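Long-range contacts in histidine utilization repressor (Pseudomonas syringae pv. tomato, PDB 2PKH), which probably represses the histidine utilization (hut) genes by binding the hutP region when inducer is absent, this chain being its C-terminal UTRA domain: residues M14-E19 / D65-D70; F38-V43 / E54-N59; I117-W122 / A131-P136. All blocks are in the same frame, centred on the assembly; numbering follows the deposited sequence.

Contact 1: M14-E19 / D65-D70. With EDO (1,2-ethanediol), chain O.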
loop_
_atom_site.group_PDB
_atom_site.type_symbol
_atom_site.label_atom_id
_atom_site.label_comp_id
_atom_site.label_asym_id
_atom_site.label_seq_id
_atom_site.Cartn_x
_atom_site.Cartn_y
_atom_site.Cartn_z
HETATM N N MSE B 14 -0.278 -28.430 -12.519
HETATM C CA MSE B 14 0.401 -29.033 -13.695
HETATM C C MSE B 14 1.747 -29.664 -13.269
HETATM O O MSE B 14 2.139 -30.639 -13.846
HETATM C CB MSE B 14 0.720 -28.022 -14.819
HETATM C CG MSE B 14 -0.463 -27.021 -15.256
HETATM SE SE MSE B 14 -1.973 -28.142 -15.847
HETATM C CE MSE B 14 -1.236 -28.658 -17.560
ATOM N N VAL B 15 2.455 -29.024 -12.323
ATOM C CA VAL B 15 3.779 -29.431 -11.847
ATOM C C VAL B 15 3.803 -29.410 -10.329
ATOM O O VAL B 15 3.292 -28.501 -9.656
ATOM C CB VAL B 15 4.901 -28.516 -12.455
ATOM C CG1 VAL B 15 6.266 -28.856 -11.932
ATOM C CG2 VAL B 15 4.881 -28.664 -13.946
ATOM N N LEU B 16 4.283 -30.489 -9.757
ATOM C CA LEU B 16 4.618 -30.547 -8.311
ATOM C C LEU B 16 5.763 -31.572 -8.104
ATOM O O LEU B 16 5.512 -32.774 -8.034
ATOM C CB LEU B 16 3.390 -30.945 -7.468
ATOM C CG LEU B 16 3.566 -30.841 -5.924
ATOM C CD1 LEU B 16 3.771 -29.460 -5.390
ATOM C CD2 LEU B 16 2.342 -31.459 -5.282
ATOM N N LYS B 17 6.985 -31.047 -7.929
ATOM C CA LYS B 17 8.243 -31.880 -8.023
ATOM C C LYS B 17 9.428 -31.242 -7.357
ATOM O O LYS B 17 9.510 -30.006 -7.211
ATOM C CB LYS B 17 8.597 -32.170 -9.470
ATOM C CG LYS B 17 9.158 -31.047 -10.307
ATOM C CD LYS B 17 8.947 -31.408 -11.777
ATOM C CE LYS B 17 9.401 -30.324 -12.820
ATOM N NZ LYS B 17 10.890 -30.452 -12.867
ATOM N N GLU B 18 10.363 -32.097 -6.936
ATOM C CA GLU B 18 11.629 -31.623 -6.468
ATOM C C GLU B 18 12.546 -31.534 -7.666
ATOM O O GLU B 18 12.478 -32.390 -8.548
ATOM C CB GLU B 18 12.158 -32.700 -5.531
ATOM C CG GLU B 18 13.329 -32.317 -4.781
ATOM C CD GLU B 18 13.748 -33.461 -3.831
ATOM O OE1 GLU B 18 12.895 -34.069 -3.107
ATOM O OE2 GLU B 18 14.930 -33.740 -3.847
ATOM N N GLU B 19 13.434 -30.536 -7.698
ATOM C CA GLU B 19 14.407 -30.447 -8.793
ATOM C C GLU B 19 15.595 -29.635 -8.276
ATOM O O GLU B 19 15.493 -28.995 -7.241
ATOM C CB GLU B 19 13.787 -29.738 -9.978
ATOM C CG GLU B 19 13.294 -28.309 -9.532
ATOM C CD GLU B 19 12.470 -27.595 -10.561
ATOM O OE1 GLU B 19 11.465 -28.195 -10.971
ATOM O OE2 GLU B 19 12.735 -26.407 -10.902
ATOM N N ASP B 65 7.401 -30.375 3.719
ATOM C CA ASP B 65 6.254 -31.193 3.321
ATOM C C ASP B 65 5.434 -30.561 2.174
ATOM O O ASP B 65 4.295 -30.985 1.911
ATOM C CB ASP B 65 5.332 -31.452 4.524
ATOM C CG ASP B 65 6.031 -32.265 5.633
ATOM O OD1 ASP B 65 6.888 -33.113 5.308
ATOM O OD2 ASP B 65 5.737 -32.018 6.816
ATOM N N TYR B 66 6.026 -29.568 1.503
ATOM C CA TYR B 66 5.386 -28.873 0.402
ATOM C C TYR B 66 4.857 -29.837 -0.677
ATOM O O TYR B 66 3.713 -29.720 -1.112
ATOM C CB TYR B 66 6.358 -27.840 -0.178
ATOM C CG TYR B 66 5.720 -26.840 -1.172
ATOM C CD1 TYR B 66 5.123 -25.692 -0.744
ATOM C CD2 TYR B 66 5.796 -27.066 -2.531
ATOM C CE1 TYR B 66 4.538 -24.773 -1.670
ATOM C CE2 TYR B 66 5.235 -26.130 -3.496
ATOM C CZ TYR B 66 4.605 -25.037 -3.056
ATOM O OH TYR B 66 4.126 -24.115 -4.003
ATOM N N LEU B 67 5.657 -30.826 -1.059
ATOM C CA LEU B 67 5.273 -31.721 -2.178
ATOM C C LEU B 67 4.029 -32.578 -1.840
ATOM O O LEU B 67 3.327 -33.077 -2.721
ATOM C CB LEU B 67 6.444 -32.592 -2.580
ATOM C CG LEU B 67 7.615 -31.847 -3.267
ATOM C CD1 LEU B 67 8.624 -32.957 -3.749
ATOM C CD2 LEU B 67 7.144 -30.997 -4.413
ATOM N N LYS B 68 3.780 -32.727 -0.554
ATOM C CA LYS B 68 2.742 -33.591 -0.047
ATOM C C LYS B 68 1.365 -32.945 -0.024
ATOM O O LYS B 68 0.382 -33.617 0.273
ATOM C CB LYS B 68 3.121 -34.054 1.395
ATOM C CG LYS B 68 4.399 -34.882 1.419
ATOM C CD LYS B 68 4.995 -34.873 2.814
ATOM C CE LYS B 68 6.476 -35.337 2.753
ATOM N NZ LYS B 68 7.044 -35.439 4.138
ATOM N N GLN B 69 1.290 -31.646 -0.334
ATOM C CA GLN B 69 0.052 -30.889 -0.216
ATOM C C GLN B 69 -0.913 -30.978 -1.457
ATOM O O GLN B 69 -0.468 -31.246 -2.614
ATOM C CB GLN B 69 0.390 -29.427 0.068
ATOM C CG GLN B 69 1.354 -29.189 1.215
ATOM C CD GLN B 69 0.864 -29.823 2.533
ATOM O OE1 GLN B 69 -0.302 -29.694 2.894
ATOM N NE2 GLN B 69 1.745 -30.525 3.225
ATOM N N ASP B 70 -2.216 -30.780 -1.192
ATOM C CA ASP B 70 -3.239 -30.762 -2.215
ATOM C C ASP B 70 -3.640 -29.319 -2.425
ATOM O O ASP B 70 -4.478 -28.777 -1.714
ATOM C CB ASP B 70 -4.445 -31.604 -1.807
ATOM C CG ASP B 70 -5.590 -31.532 -2.825
ATOM O OD1 ASP B 70 -5.545 -30.679 -3.735
ATOM O OD2 ASP B 70 -6.562 -32.334 -2.704
HETATM C C1 EDO O . 12.117 -27.368 -14.196
HETATM O O1 EDO O . 11.929 -26.058 -13.600
HETATM C C2 EDO O . 10.774 -28.073 -14.481
HETATM O O2 EDO O . 10.010 -27.442 -15.544
#
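Apolar packing joins residues 14-19 to residues 65-70, and no hydrogen bond passes between them. Leu16 and Leu67 carry the contact, their side chains lying alongside one another and running opposite ways. Leu16 has CG anti to its backbone N (chi1 -172°), which lets its end swing over to the loop, where Leu16 CD1 lies 3.8 Å from Leu67 CD2. The same methyl meets the Tyr66 ring obliquely, Leu16 CD1 to Tyr66 CE2 being 4.1 Å. The other branch rests on backbone, with Leu16 CD2 3.2 Å from Leu67 O. Leu67, its CG anti to the carbonyl carbon (chi1 -69°), reaches across to the strand: Leu67 CD2 comes to 3.5 Å from Lys17 N, while Leu67 CD1 sits 4.0 Å from Glu18 CB. Phe38 on the next strand touches both Tyr66 and Leu67.

Polar bonds stay within each segment or lead outward. Asp65 O accepts from both Lys68 N and Gln69 NE2, closing the turn; the hydrogen bond from the side-chain amide, Gln69 NE2 to Asp65 O, is 2.9 Å long and nearly straight (166°), arriving above the carbonyl plane. Lys68 NZ forms a salt bridge of 2.6 Å with Asp65 OD1. Glu18 pairs with Arg36, and Tyr66 OH with Ser40. Glu19 OE2 accepts from O1 of a 1,2-ethanediol molecule, probably left from the crystallisation liquor.

The whole is a surface contact in which a short 3-10 turn, between strand 49-59 and helix 76-83, packs on strand 9-20, an outermost strand of the chain's antiparallel sheet, with a classic beta bulge at Met14 and Val15 opposite Leu41.

Contact 2: F38-V43 / E54-N59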
loop_
_atom_site.group_PDB
_atom_site.type_symbol
_atom_site.label_atom_id
_atom_site.label_comp_id
_atom_site.label_asym_id
_atom_site.label_seq_id
_atom_site.Cartn_x
_atom_site.Cartn_y
_atom_site.Cartn_z
ATOM N N PHE B 38 11.632 -27.192 -4.160
ATOM C CA PHE B 38 10.323 -27.721 -4.634
ATOM C C PHE B 38 9.682 -26.761 -5.591
ATOM O O PHE B 38 9.865 -25.557 -5.456
ATOM C CB PHE B 38 9.383 -27.970 -3.446
ATOM C CG PHE B 38 9.925 -28.916 -2.429
ATOM C CD1 PHE B 38 10.592 -30.081 -2.829
ATOM C CD2 PHE B 38 9.665 -28.708 -1.077
ATOM C CE1 PHE B 38 11.005 -31.035 -1.901
ATOM C CE2 PHE B 38 10.077 -29.651 -0.139
ATOM C CZ PHE B 38 10.761 -30.819 -0.542
ATOM N N HIS B 39 8.976 -27.287 -6.582
ATOM C CA HIS B 39 8.534 -26.478 -7.715
ATOM C C HIS B 39 7.064 -26.869 -7.992
ATOM O O HIS B 39 6.782 -28.032 -8.230
ATOM C CB HIS B 39 9.404 -26.820 -8.950
ATOM C CG HIS B 39 8.996 -26.090 -10.189
ATOM N ND1 HIS B 39 9.372 -26.481 -11.454
ATOM C CD2 HIS B 39 8.128 -25.073 -10.358
ATOM C CE1 HIS B 39 8.787 -25.709 -12.343
ATOM N NE2 HIS B 39 8.062 -24.816 -11.703
ATOM N N SER B 40 6.150 -25.902 -7.954
ATOM C CA SER B 40 4.826 -26.124 -8.337
ATOM C C SER B 40 4.463 -25.164 -9.514
ATOM O O SER B 40 4.892 -24.015 -9.539
ATOM C CB SER B 40 3.828 -25.946 -7.132
ATOM O OG SER B 40 3.886 -24.607 -6.566
ATOM N N LEU B 41 3.671 -25.654 -10.453
ATOM C CA LEU B 41 3.078 -24.775 -11.505
ATOM C C LEU B 41 1.589 -25.066 -11.492
ATOM O O LEU B 41 1.151 -26.210 -11.725
ATOM C CB LEU B 41 3.692 -25.047 -12.909
ATOM C CG LEU B 41 3.342 -23.870 -13.869
ATOM C CD1 LEU B 41 4.453 -23.819 -14.964
ATOM C CD2 LEU B 41 2.019 -24.114 -14.370
ATOM N N ILE B 42 0.791 -24.031 -11.164
ATOM C CA ILE B 42 -0.646 -24.178 -11.032
ATOM C C ILE B 42 -1.361 -23.149 -11.913
ATOM O O ILE B 42 -0.876 -22.042 -12.018
ATOM C CB ILE B 42 -1.106 -23.917 -9.572
ATOM C CG1 ILE B 42 -0.392 -24.915 -8.607
ATOM C CG2 ILE B 42 -2.652 -24.109 -9.468
ATOM C CD1 ILE B 42 -0.795 -24.731 -7.113
ATOM N N VAL B 43 -2.474 -23.513 -12.541
ATOM C CA VAL B 43 -3.256 -22.518 -13.326
ATOM C C VAL B 43 -4.456 -22.287 -12.459
ATOM O O VAL B 43 -5.162 -23.230 -12.074
ATOM C CB VAL B 43 -3.704 -23.027 -14.669
ATOM C CG1 VAL B 43 -4.529 -21.963 -15.524
ATOM C CG2 VAL B 43 -2.430 -23.483 -15.538
ATOM N N GLU B 54 0.766 -19.643 -11.889
ATOM C CA GLU B 54 1.658 -19.281 -10.754
ATOM C C GLU B 54 2.782 -20.330 -10.822
ATOM O O GLU B 54 2.490 -21.504 -10.607
ATOM C CB GLU B 54 0.907 -19.518 -9.438
ATOM C CG GLU B 54 1.761 -19.507 -8.153
ATOM C CD GLU B 54 1.014 -20.087 -6.897
ATOM O OE1 GLU B 54 1.307 -19.693 -5.727
ATOM O OE2 GLU B 54 0.123 -20.919 -7.095
ATOM N N ASP B 55 4.010 -19.918 -11.152
ATOM C CA ASP B 55 5.169 -20.821 -11.254
ATOM C C ASP B 55 6.009 -20.499 -10.049
ATOM O O ASP B 55 6.527 -19.384 -9.978
ATOM C CB ASP B 55 5.985 -20.449 -12.490
ATOM C CG ASP B 55 6.858 -21.626 -12.966
ATOM O OD1 ASP B 55 6.701 -22.742 -12.370
ATOM O OD2 ASP B 55 7.712 -21.411 -13.876
ATOM N N ARG B 56 6.047 -21.408 -9.071
ATOM C CA ARG B 56 6.523 -21.107 -7.718
ATOM C C ARG B 56 7.613 -22.046 -7.309
ATOM O O ARG B 56 7.479 -23.256 -7.498
ATOM C CB ARG B 56 5.350 -21.232 -6.680
ATOM C CG ARG B 56 5.804 -21.005 -5.201
ATOM C CD ARG B 56 4.630 -20.776 -4.227
ATOM N NE ARG B 56 3.767 -19.615 -4.542
ATOM C CZ ARG B 56 4.010 -18.351 -4.202
ATOM N NH1 ARG B 56 5.140 -18.011 -3.575
ATOM N NH2 ARG B 56 3.137 -17.407 -4.567
ATOM N N PHE B 57 8.649 -21.514 -6.713
ATOM C CA PHE B 57 9.737 -22.347 -6.192
ATOM C C PHE B 57 9.929 -22.100 -4.695
ATOM O O PHE B 57 9.768 -20.946 -4.242
ATOM C CB PHE B 57 11.025 -21.994 -6.958
ATOM C CG PHE B 57 10.877 -22.134 -8.462
ATOM C CD1 PHE B 57 11.364 -23.258 -9.137
ATOM C CD2 PHE B 57 10.184 -21.129 -9.200
ATOM C CE1 PHE B 57 11.167 -23.375 -10.525
ATOM C CE2 PHE B 57 9.992 -21.254 -10.564
ATOM C CZ PHE B 57 10.446 -22.419 -11.214
ATOM N N VAL B 58 10.317 -23.165 -3.951
ATOM C CA VAL B 58 10.231 -23.196 -2.486
ATOM C C VAL B 58 11.443 -23.907 -1.949
ATOM O O VAL B 58 11.873 -24.959 -2.436
ATOM C CB VAL B 58 8.922 -23.901 -1.948
ATOM C CG1 VAL B 58 8.897 -23.924 -0.444
ATOM C CG2 VAL B 58 7.595 -23.288 -2.568
ATOM N N ASN B 59 12.022 -23.273 -0.957
ATOM C CA ASN B 59 13.169 -23.803 -0.309
ATOM C C ASN B 59 12.702 -25.037 0.439
ATOM O O ASN B 59 11.858 -24.940 1.351
ATOM C CB ASN B 59 13.730 -22.806 0.712
ATOM C CG ASN B 59 14.699 -23.489 1.639
ATOM O OD1 ASN B 59 14.372 -23.705 2.791
ATOM N ND2 ASN B 59 15.825 -23.983 1.096
HETATM O O HOH W 1 2.243 -22.907 -7.863
#
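This is the beta hairpin of strands 36-46 and 49-59, part of the antiparallel sheet of the UTRA domain, the ligand-sensing module of HutC-type GntR regulators. Three hydrogen-bonded pairs, Phe38 with Val58, Ser40 with Arg56 and Ile42 with Glu54, give six backbone bonds; the straightest, Glu54 N to Ile42 O, is 2.9 Å long at 174°. The non-hydrogen-bonded pairs, His39 with Phe57 and Leu41 with Asp55, put their side chains on one face.

There His39, its CG anti to the backbone N (chi1 177°), lays its ring on one face of Phe57 in an offset stack, centroids 4.2 Å apart and planes at 17°. Its ND1 is hydrogen-bonded to Glu19, so acids meet both ring nitrogens, which would favour a protonated imidazole. Leu41 CD1 lies 3.6 Å from Asp55 OD1, giving that acid an apolar flank.

On the other face the Arg56 side chain bends at chi3, and Arg56 NE donates to Glu54 OE1 at 2.7 Å, the acceptor lying in the guanidinium plane. Water 1 joins Ser40 OG to Glu54 O, and Ser40 OG is also hydrogen-bonded to Tyr66 OH. The tightest cross-strand bond is 2.6 Å, from His39 NE2, in the ring plane, to the syn lone pair of Asp55 OD1.

Contact 3: I117-W122 / A131-P136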
loop_
_atom_site.group_PDB
_atom_site.type_symbol
_atom_site.label_atom_id
_atom_site.label_comp_id
_atom_site.label_asym_id
_atom_site.label_seq_id
_atom_site.Cartn_x
_atom_site.Cartn_y
_atom_site.Cartn_z
ATOM N N ILE B 117 4.323 -10.645 -12.891
ATOM C CA ILE B 117 4.759 -10.253 -11.547
ATOM C C ILE B 117 5.732 -11.315 -11.080
ATOM O O ILE B 117 5.397 -12.532 -11.105
ATOM C CB ILE B 117 3.523 -10.192 -10.624
ATOM C CG1 ILE B 117 2.468 -9.218 -11.203
ATOM C CG2 ILE B 117 3.899 -9.747 -9.181
ATOM C CD1 ILE B 117 1.305 -9.127 -10.313
ATOM N N ARG B 118 6.909 -10.882 -10.644
ATOM C CA ARG B 118 7.911 -11.790 -10.135
ATOM C C ARG B 118 8.070 -11.380 -8.707
ATOM O O ARG B 118 8.326 -10.217 -8.409
ATOM C CB ARG B 118 9.235 -11.638 -10.898
ATOM C CG ARG B 118 9.166 -12.351 -12.216
ATOM C CD ARG B 118 10.452 -12.371 -12.956
ATOM N NE ARG B 118 10.678 -11.106 -13.614
ATOM C CZ ARG B 118 11.874 -10.713 -14.050
ATOM N NH1 ARG B 118 12.930 -11.531 -13.914
ATOM N NH2 ARG B 118 12.011 -9.534 -14.659
ATOM N N ARG B 119 7.909 -12.348 -7.808
ATOM C CA ARG B 119 7.880 -12.083 -6.376
ATOM C C ARG B 119 8.867 -13.012 -5.642
ATOM O O ARG B 119 9.019 -14.195 -6.029
ATOM C CB ARG B 119 6.510 -12.459 -5.894
ATOM C CG ARG B 119 5.432 -11.481 -6.241
ATOM C CD ARG B 119 4.381 -11.679 -5.179
ATOM N NE ARG B 119 3.060 -11.602 -5.744
ATOM C CZ ARG B 119 2.359 -10.476 -5.909
ATOM N NH1 ARG B 119 1.122 -10.555 -6.425
ATOM N NH2 ARG B 119 2.875 -9.281 -5.576
ATOM N N ARG B 120 9.433 -12.522 -4.553
ATOM C CA ARG B 120 10.169 -13.352 -3.580
ATOM C C ARG B 120 9.612 -13.018 -2.227
ATOM O O ARG B 120 9.250 -11.853 -1.988
ATOM C CB ARG B 120 11.628 -12.927 -3.583
ATOM C CG ARG B 120 12.505 -13.848 -4.289
ATOM C CD ARG B 120 13.726 -13.184 -4.993
ATOM N NE ARG B 120 14.255 -11.857 -4.570
ATOM C CZ ARG B 120 15.451 -11.674 -4.003
ATOM N NH1 ARG B 120 16.242 -12.719 -3.705
ATOM N NH2 ARG B 120 15.867 -10.450 -3.705
ATOM N N THR B 121 9.593 -13.978 -1.313
ATOM C CA THR B 121 9.037 -13.727 0.027
ATOM C C THR B 121 10.059 -14.296 1.014
ATOM O O THR B 121 10.536 -15.465 0.833
ATOM C CB THR B 121 7.690 -14.435 0.194
ATOM O OG1 THR B 121 6.792 -13.887 -0.811
ATOM C CG2 THR B 121 7.075 -14.325 1.630
ATOM N N TRP B 122 10.305 -13.528 2.064
ATOM C CA TRP B 122 11.272 -13.898 3.098
ATOM C C TRP B 122 10.549 -14.253 4.378
ATOM O O TRP B 122 9.451 -13.750 4.641
ATOM C CB TRP B 122 12.199 -12.736 3.450
ATOM C CG TRP B 122 13.216 -12.477 2.433
ATOM C CD1 TRP B 122 14.527 -12.914 2.439
ATOM C CD2 TRP B 122 13.060 -11.683 1.256
ATOM N NE1 TRP B 122 15.174 -12.447 1.320
ATOM C CE2 TRP B 122 14.285 -11.719 0.561
ATOM C CE3 TRP B 122 11.985 -11.000 0.691
ATOM C CZ2 TRP B 122 14.475 -11.065 -0.647
ATOM C CZ3 TRP B 122 12.174 -10.341 -0.542
ATOM C CH2 TRP B 122 13.404 -10.375 -1.194
ATOM N N ALA B 131 8.235 -16.624 -6.986
ATOM C CA ALA B 131 7.154 -17.038 -7.908
ATOM C C ALA B 131 7.150 -16.138 -9.133
ATOM O O ALA B 131 7.449 -14.951 -9.035
ATOM C CB ALA B 131 5.756 -17.003 -7.217
ATOM N N ARG B 132 6.691 -16.665 -10.237
ATOM C CA ARG B 132 6.589 -15.890 -11.467
ATOM C C ARG B 132 5.145 -16.015 -11.806
ATOM O O ARG B 132 4.639 -17.124 -12.007
ATOM C CB ARG B 132 7.440 -16.565 -12.563
ATOM C CG ARG B 132 7.471 -15.833 -13.891
ATOM C CD ARG B 132 8.265 -16.628 -14.914
ATOM N NE ARG B 132 8.493 -15.763 -16.076
ATOM C CZ ARG B 132 7.706 -15.756 -17.130
ATOM N NH1 ARG B 132 6.684 -16.598 -17.173
ATOM N NH2 ARG B 132 7.938 -14.933 -18.148
ATOM N N LEU B 133 4.416 -14.902 -11.786
ATOM C CA LEU B 133 2.938 -15.026 -11.931
ATOM C C LEU B 133 2.554 -14.290 -13.200
ATOM O O LEU B 133 2.908 -13.105 -13.377
ATOM C CB LEU B 133 2.244 -14.370 -10.724
ATOM C CG LEU B 133 2.775 -14.717 -9.313
ATOM C CD1 LEU B 133 2.278 -13.593 -8.433
ATOM C CD2 LEU B 133 2.062 -15.979 -8.990
ATOM N N ILE B 134 1.885 -14.945 -14.112
ATOM C CA ILE B 134 1.553 -14.257 -15.366
ATOM C C ILE B 134 0.047 -14.233 -15.485
ATOM O O ILE B 134 -0.604 -15.260 -15.254
ATOM C CB ILE B 134 2.385 -14.821 -16.592
ATOM C CG1 ILE B 134 1.863 -14.294 -17.941
ATOM C CG2 ILE B 134 2.390 -16.353 -16.607
ATOM C CD1 ILE B 134 3.046 -14.487 -19.088
ATOM N N HIS B 135 -0.492 -13.052 -15.772
ATOM C CA HIS B 135 -1.929 -12.874 -15.794
ATOM C C HIS B 135 -2.314 -12.355 -17.162
ATOM O O HIS B 135 -1.614 -11.483 -17.647
ATOM C CB HIS B 135 -2.363 -11.819 -14.785
ATOM C CG HIS B 135 -1.756 -11.973 -13.437
ATOM N ND1 HIS B 135 -2.413 -12.580 -12.379
ATOM C CD2 HIS B 135 -0.530 -11.647 -12.986
ATOM C CE1 HIS B 135 -1.651 -12.524 -11.305
ATOM N NE2 HIS B 135 -0.494 -11.983 -11.648
ATOM N N PRO B 136 -3.436 -12.850 -17.755
ATOM C CA PRO B 136 -3.929 -12.052 -18.909
ATOM C C PRO B 136 -4.310 -10.605 -18.521
ATOM O O PRO B 136 -4.995 -10.368 -17.545
ATOM C CB PRO B 136 -5.146 -12.852 -19.397
ATOM C CG PRO B 136 -5.010 -14.270 -18.738
ATOM C CD PRO B 136 -4.355 -13.977 -17.433
#
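Ala131 O takes one hydrogen bond and one weaker CA-H contact from residues 117-122: the N-H of Arg119 points almost straight at it, Arg119 N to Ala131 O measuring 2.9 Å at 169°, and the CA-H of Arg118 adds the contact, Arg118 CA to Ala131 O being 3.4 Å. Ile117 O is held in a similar way, by a short bond of 2.7 Å from Leu133 N lying nearly along the C=O axis and by a CA-H contact from Arg132. With Ile117 N to Leu133 O and Ala131 N to Arg119 O, four backbone bonds tie the strands.

On the face carrying Ile117, Arg119 and Leu133, the side chains pack across one another. Arg119 crosses Leu133 at about a right angle, and Arg119 NE sits 3.4 Å from Leu133 CD1. Ile117 CG2 lies over the centre of the Arg119 guanidinium, so the flat group rests on an aliphatic branch of its own strand. The other arm of Ile117, with CG1 anti to the carbonyl carbon (chi1 -57°), crosses His135 obliquely, Ile117 CD1 to His135 NE2 being 3.6 Å.

The opposite face bears Arg118 and Arg132, whose side chains touch at CG, 4.2 Å from Arg118 CG to Arg132 CG. Their NE atoms stay 5.7 Å apart, and Glu94 and Glu102 respectively pair with the two charges, which probably eases the repulsion. Farther along, Trp122 packs on Arg145 and Thr121 on Lys148, both of the second subunit.

These two segments belong to the antiparallel beta hairpin of strands 113-123 and 126-136, in the central sheet of the UTRA domain.

All three contacts reach one antiparallel sheet, in the order 9-20, 36-46, 49-59, 126-136, 113-123, 88-97. Contact 1 sits at its 9-20 margin, and contact 2 lies next to it, centres about 8 Å apart and nested along the chain inside the loop that contact 1 closes. Contact 3 follows later in the sequence, its centre about 10 Å from that of contact 2 and about 18 Å from that of contact 1, which it does not touch. Contact 2 therefore bridges the other two: Glu19 and Tyr66 meet its side chains, while the backbone of Asp55 bonds to Arg132. The two hairpins are thus joined through strands 49-59 and 126-136 into one continuous UTRA sheet.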